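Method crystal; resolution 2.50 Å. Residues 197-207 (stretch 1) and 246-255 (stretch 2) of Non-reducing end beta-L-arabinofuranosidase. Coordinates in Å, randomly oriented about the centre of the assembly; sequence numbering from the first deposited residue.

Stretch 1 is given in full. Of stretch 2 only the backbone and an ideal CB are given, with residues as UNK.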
# COMPACT_ATOMS: atom_id res chain seq x y z
N LEU A 197 15.79 10.99 6.25
CA LEU A 197 17.11 10.48 6.59
C LEU A 197 17.04 9.38 7.66
O LEU A 197 17.79 8.42 7.57
CB LEU A 197 18.04 11.60 7.06
CG LEU A 197 19.49 11.21 7.39
CD1 LEU A 197 20.27 10.88 6.14
CD2 LEU A 197 20.16 12.33 8.15
N MET A 198 16.15 9.51 8.64
CA MET A 198 16.02 8.48 9.66
C MET A 198 15.75 7.11 9.02
O MET A 198 16.46 6.14 9.26
CB MET A 198 14.93 8.80 10.67
CG MET A 198 15.14 10.04 11.53
SD MET A 198 13.87 10.18 12.83
CE MET A 198 12.43 10.57 11.86
N MET A 199 14.73 7.02 8.20
CA MET A 199 14.36 5.73 7.65
C MET A 199 15.41 5.20 6.69
O MET A 199 15.64 3.99 6.64
CB MET A 199 12.96 5.75 7.01
CG MET A 199 11.85 5.26 7.94
SD MET A 199 12.15 3.59 8.58
CE MET A 199 10.47 2.96 8.49
N ALA A 200 16.07 6.10 5.96
CA ALA A 200 17.13 5.69 5.03
C ALA A 200 18.28 5.03 5.77
O ALA A 200 18.85 4.03 5.31
CB ALA A 200 17.63 6.87 4.20
N GLY A 201 18.61 5.59 6.91
CA GLY A 201 19.70 5.10 7.71
C GLY A 201 19.40 3.79 8.38
O GLY A 201 20.29 2.92 8.45
N ILE A 202 18.17 3.65 8.90
CA ILE A 202 17.75 2.40 9.56
C ILE A 202 17.79 1.25 8.53
O ILE A 202 18.40 0.21 8.76
CB ILE A 202 16.32 2.51 10.12
CG1 ILE A 202 16.25 3.50 11.27
CG2 ILE A 202 15.77 1.16 10.60
CD1 ILE A 202 14.85 4.06 11.40
N VAL A 203 17.14 1.49 7.40
CA VAL A 203 17.06 0.52 6.32
C VAL A 203 18.46 0.16 5.80
O VAL A 203 18.74 -1.00 5.52
CB VAL A 203 16.16 1.04 5.19
CG1 VAL A 203 16.23 0.15 3.96
CG2 VAL A 203 14.72 1.17 5.68
N HIS A 204 19.32 1.16 5.67
CA HIS A 204 20.67 0.89 5.22
C HIS A 204 21.41 -0.00 6.22
O HIS A 204 22.07 -0.96 5.82
CB HIS A 204 21.45 2.18 5.00
CG HIS A 204 22.86 1.93 4.59
ND1 HIS A 204 23.91 1.96 5.49
CD2 HIS A 204 23.39 1.58 3.40
CE1 HIS A 204 25.03 1.66 4.86
NE2 HIS A 204 24.75 1.43 3.59
N HIS A 205 21.30 0.33 7.51
CA HIS A 205 21.91 -0.46 8.60
C HIS A 205 21.48 -1.91 8.57
O HIS A 205 22.29 -2.81 8.67
CB HIS A 205 21.51 0.14 9.94
CG HIS A 205 22.09 -0.56 11.13
ND1 HIS A 205 23.43 -0.88 11.23
CD2 HIS A 205 21.52 -0.98 12.29
CE1 HIS A 205 23.66 -1.47 12.39
NE2 HIS A 205 22.52 -1.54 13.05
N ARG A 206 20.18 -2.11 8.42
CA ARG A 206 19.58 -3.43 8.42
C ARG A 206 20.00 -4.29 7.23
O ARG A 206 20.05 -5.50 7.35
CB ARG A 206 18.06 -3.27 8.53
CG ARG A 206 17.66 -2.73 9.91
CD ARG A 206 16.16 -2.67 10.13
NE ARG A 206 15.83 -2.18 11.48
CZ ARG A 206 14.67 -1.65 11.86
NH1 ARG A 206 13.65 -1.52 11.01
NH2 ARG A 206 14.51 -1.24 13.10
N ALA A 207 20.30 -3.65 6.09
CA ALA A 207 20.64 -4.34 4.85
C ALA A 207 22.11 -4.66 4.70
O ALA A 207 22.43 -5.72 4.17
CB ALA A 207 20.19 -3.50 3.66
N UNK A 246 6.46 7.53 12.25
CA UNK A 246 6.98 6.19 12.00
C UNK A 246 8.51 6.15 12.17
O UNK A 246 9.03 5.29 12.89
CB UNK A 246 6.59 5.73 10.59
N UNK A 247 9.22 7.09 11.54
CA UNK A 247 10.69 7.19 11.62
C UNK A 247 11.24 7.25 13.03
O UNK A 247 12.24 6.61 13.34
CB UNK A 247 11.16 8.43 10.86
N UNK A 248 10.57 8.02 13.89
CA UNK A 248 10.99 8.22 15.28
C UNK A 248 10.73 6.96 16.13
O UNK A 248 11.58 6.58 16.95
CB UNK A 248 10.26 9.42 15.88
N UNK A 249 9.60 6.30 15.93
CA UNK A 249 9.33 5.01 16.60
C UNK A 249 10.27 3.92 16.04
O UNK A 249 10.74 3.03 16.77
CB UNK A 249 7.87 4.60 16.41
N UNK A 250 10.54 3.99 14.75
CA UNK A 250 11.47 3.03 14.20
C UNK A 250 12.90 3.27 14.74
O UNK A 250 13.67 2.34 14.88
CB UNK A 250 11.45 3.11 12.67
N UNK A 251 13.24 4.51 15.06
CA UNK A 251 14.53 4.79 15.68
C UNK A 251 14.61 4.32 17.10
O UNK A 251 15.68 3.86 17.52
CB UNK A 251 14.83 6.29 15.63
N UNK A 252 13.52 4.44 17.85
CA UNK A 252 13.48 3.86 19.21
C UNK A 252 13.66 2.35 19.13
O UNK A 252 14.51 1.80 19.80
CB UNK A 252 12.16 4.20 19.91
N UNK A 253 12.87 1.72 18.27
CA UNK A 253 13.08 0.32 17.92
C UNK A 253 14.51 -0.04 17.59
O UNK A 253 14.97 -1.09 18.03
CB UNK A 253 12.19 -0.04 16.73
N UNK A 254 15.20 0.80 16.83
CA UNK A 254 16.58 0.52 16.43
C UNK A 254 17.66 0.86 17.46
O UNK A 254 18.77 0.35 17.34
CB UNK A 254 16.88 1.29 15.14
N UNK A 255 17.38 1.72 18.44
CA UNK A 255 18.41 2.17 19.40
C UNK A 255 18.13 1.88 20.86
O UNK A 255 19.06 1.89 21.65
CB UNK A 255 18.61 3.68 19.25

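Both stretches are helical; their axes approach to 9.0 Å and run at 36° between N-to-C directions. The contacts come from Met 198, Met 199, Ile 202 and Arg 206.

At position 246 CA-to-CB points sideways, and the ideal CB lies 5.2 Å from Met 199 CE. Many side chains would fit. The residue is Met 246; Met 246 CE comes no closer than 5.0 Å to Met 199 CE.

Position 247 is the most constrained. Its CA is 5.6 Å from Met 199 CA, its CB direction points toward stretch 1, and the ideal CB would sit 2.7 Å from Met 198 CE, a clash. With Met 198 placed as it is, any side chain is excluded, although the phi/psi of -54/-41 is ordinary helix. The residue is Gly 247: Met 198 CE packs 3.7 Å from Gly 247 C, and Met 199 CG lies 4.3 Å from Gly 247 CA.

Position 248 points away, its ideal CB 4.7 Å from Met 198 CE; stretch 1 restricts it little, so many types would suit. It is Val 248 (chi1 p), whose backbone N is 3.8 Å from Met 198 CE. Position 249 has nothing of stretch 1 within 5.5 Å of its ideal CB, leaving the choice open; it is Val 249.

Position 250 points toward stretch 1. Its ideal CB is 3.8 Å from Ile 202 CD1 and 4.2 Å from Met 199 SD, so an aliphatic stem fits. The nearby guanidinium of Arg 206 calls for an acceptor: Glu, Asp or Gln. The residue is Glu 250. Its OE1 accepts from Arg 206 NH1 at 2.7 Å and from Arg 206 NH2 at 2.9 Å, a salt bridge at the guanidinium edge.

Position 251 points sideways, with the ideal CB 4.8 Å from Ile 202 CD1 and 4.9 Å from Met 198 SD. A Leu, Ile or Met could reach this apolar surface. It is Met 251, whose end bends nearer, placing CE 3.9 Å from Ile 202 CG1.

Position 252 is unconstrained by stretch 1; it is Tyr 252.

At 253 CA-to-CB points toward stretch 1, but the ideal CB is 4.5 Å from Arg 206 NH2; a small residue or one leading away would suit. Arg 253 does the latter, its NH1 donating to Glu 250 OE2 at 3.0 Å in a second salt bridge.

At 254 CA-to-CB points toward stretch 1; the ideal CB is 4.0 Å from Arg 206 NH2 and 4.5 Å from Ile 202 CG1, so a small side chain fits. It is Ala 254.

Position 255 is out of reach, so stretch 1 sets no preference; Thr 255 OG1 donates a hydrogen bond to Met 251 O at 2.7 Å.

Stretch 2, residues 246-255: MGVVEMYRAT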
# COMPACT_ATOMS: atom_id res chain seq x y z
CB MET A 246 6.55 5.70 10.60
CG MET A 246 5.16 5.07 10.57
SD MET A 246 4.34 4.75 8.99
CE MET A 246 5.75 4.38 7.94
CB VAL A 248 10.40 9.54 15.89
CG1 VAL A 248 8.92 9.45 16.14
CG2 VAL A 248 11.06 9.90 17.21
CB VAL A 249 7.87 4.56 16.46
CG1 VAL A 249 7.65 3.17 17.07
CG2 VAL A 249 6.94 5.54 17.15
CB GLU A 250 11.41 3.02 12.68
CG GLU A 250 11.86 1.72 12.05
CD GLU A 250 11.09 0.49 12.53
OE1 GLU A 250 11.74 -0.58 12.68
OE2 GLU A 250 9.86 0.60 12.74
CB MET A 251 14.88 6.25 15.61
CG MET A 251 15.69 6.55 14.37
SD MET A 251 17.39 6.01 14.59
CE MET A 251 17.97 6.49 12.99
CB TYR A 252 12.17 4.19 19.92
CG TYR A 252 11.87 3.34 21.13
CD1 TYR A 252 12.58 3.50 22.33
CD2 TYR A 252 10.85 2.41 21.09
CE1 TYR A 252 12.28 2.72 23.45
CE2 TYR A 252 10.53 1.63 22.20
CZ TYR A 252 11.25 1.78 23.38
OH TYR A 252 10.88 0.98 24.45
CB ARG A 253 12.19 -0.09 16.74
CG ARG A 253 10.75 -0.31 17.18
CD ARG A 253 9.79 -0.32 16.03
NE ARG A 253 8.43 -0.34 16.52
CZ ARG A 253 7.36 -0.21 15.73
NH1 ARG A 253 7.52 -0.08 14.42
NH2 ARG A 253 6.14 -0.23 16.25
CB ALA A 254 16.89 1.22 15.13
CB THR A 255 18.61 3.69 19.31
OG1 THR A 255 17.36 4.36 19.57
CG2 THR A 255 19.16 4.10 17.94
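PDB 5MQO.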